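Local coordinates for pyruvate kinase (Cryptosporidium parvum, PDB 4DRS), which probably catalyses the last step of glycolysis, the transfer of a phosphoryl group from phosphoenolpyruvate to ADP that yields pyruvate and ATP, at residues 489-492 with 496-499. Residues are numbered along the deposited sequence; the frame is centred on the assembly and turned at random.
Sequences ALAK and LIES
A491 O, near the C-terminal end of helix 480-493, accepts a hydrogen bond from L496 N (2.9 Å, 163° at the hydrogen) as the chain turns back toward strand 502-506. This is the second half of a beta-alpha-beta crossover from strand 469-473 through helix 480-493 to strand 502-506, in the C-terminal alpha/beta domain of pyruvate kinase, whose mixed sheet also includes strands 427-431 and 449-454. One residue further along each segment comes a CA-H...O contact of 3.5 Å between K492 CA and I497 O. The extended chain here runs close beside the last turn of the helix.

On the buried side, A491 CB meets the methyl branch of I497, CG2, at 3.8 Å; that methyl also lies 3.7 Å from K492 N. I497 CG1 is anti to its backbone nitrogen (chi1 -168°), leaving CG2 between nitrogen and carbonyl carbon and facing the helix. A491 and I497 both pack on L427, while L496 reaches I451 and Y472, so strands of the sheet cover this apolar patch.

On the exposed side, the K492 chain is extended through chi3, its CG passing 3.7 Å from I497 O, and bends only at chi4 (72°). The bend brings the ammonium to the hydroxyl of S499, which also hydrogen-bonds to P526 O at the C-terminus. K492 NZ donates to S499 OG over 2.7 Å.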
loop_
_atom_site.group_PDB
_atom_site.type_symbol
_atom_site.label_atom_id
_atom_site.label_comp_id
_atom_site.label_asym_id
_atom_site.label_seq_id
_atom_site.Cartn_x
_atom_site.Cartn_y
_atom_site.Cartn_z
ATOM N N ALA A 489 -19.732 31.373 13.698
ATOM C CA ALA A 489 -20.541 32.481 13.192
ATOM C C ALA A 489 -19.718 33.378 12.268
ATOM O O ALA A 489 -20.166 33.729 11.171
ATOM C CB ALA A 489 -21.136 33.288 14.340
ATOM N N LEU A 490 -18.513 33.731 12.710
ATOM C CA LEU A 490 -17.607 34.545 11.905
ATOM C C LEU A 490 -17.183 33.811 10.631
ATOM O O LEU A 490 -17.120 34.420 9.560
ATOM C CB LEU A 490 -16.388 34.992 12.725
ATOM C CG LEU A 490 -15.372 35.971 12.112
ATOM C CD1 LEU A 490 -16.037 37.189 11.479
ATOM C CD2 LEU A 490 -14.362 36.412 13.161
ATOM N N ALA A 491 -16.918 32.509 10.746
ATOM C CA ALA A 491 -16.540 31.692 9.587
ATOM C C ALA A 491 -17.685 31.533 8.587
ATOM O O ALA A 491 -17.454 31.484 7.375
ATOM C CB ALA A 491 -16.019 30.330 10.028
ATOM N N LYS A 492 -18.909 31.444 9.102
ATOM C CA LYS A 492 -20.110 31.416 8.266
ATOM C C LYS A 492 -20.240 32.727 7.490
ATOM O O LYS A 492 -20.526 32.716 6.292
ATOM C CB LYS A 492 -21.358 31.161 9.119
ATOM C CG LYS A 492 -22.611 30.801 8.332
ATOM C CD LYS A 492 -23.799 30.584 9.261
ATOM C CE LYS A 492 -25.114 30.475 8.494
ATOM N NZ LYS A 492 -25.255 29.192 7.743
ATOM N N LEU A 496 -16.784 30.396 4.811
ATOM C CA LEU A 496 -15.855 29.286 5.014
ATOM C C LEU A 496 -16.587 28.015 5.434
ATOM O O LEU A 496 -16.079 26.911 5.243
ATOM C CB LEU A 496 -14.782 29.657 6.046
ATOM C CG LEU A 496 -13.946 30.916 5.776
ATOM C CD1 LEU A 496 -13.075 31.256 6.979
ATOM C CD2 LEU A 496 -13.098 30.765 4.521
ATOM N N ILE A 497 -17.783 28.182 5.996
ATOM C CA ILE A 497 -18.618 27.066 6.455
ATOM C C ILE A 497 -20.110 27.408 6.320
ATOM O O ILE A 497 -20.484 28.582 6.290
ATOM C CB ILE A 497 -18.269 26.649 7.914
ATOM C CG1 ILE A 497 -18.921 25.306 8.275
ATOM C CG2 ILE A 497 -18.627 27.756 8.905
ATOM C CD1 ILE A 497 -18.339 24.616 9.492
ATOM N N GLU A 498 -20.949 26.377 6.232
ATOM C CA GLU A 498 -22.403 26.542 6.136
ATOM C C GLU A 498 -23.119 25.779 7.252
ATOM O O GLU A 498 -22.518 24.932 7.914
ATOM C CB GLU A 498 -22.907 26.053 4.777
ATOM C CG GLU A 498 -22.243 26.717 3.581
ATOM C CD GLU A 498 -22.623 26.067 2.264
ATOM O OE1 GLU A 498 -22.468 24.832 2.133
ATOM O OE2 GLU A 498 -23.071 26.794 1.353
ATOM N N SER A 499 -24.400 26.086 7.456
ATOM C CA SER A 499 -25.224 25.382 8.441
ATOM C C SER A 499 -25.305 23.895 8.116
ATOM O O SER A 499 -25.418 23.513 6.949
ATOM C CB SER A 499 -26.631 25.981 8.501
ATOM O OG SER A 499 -26.607 27.268 9.090
#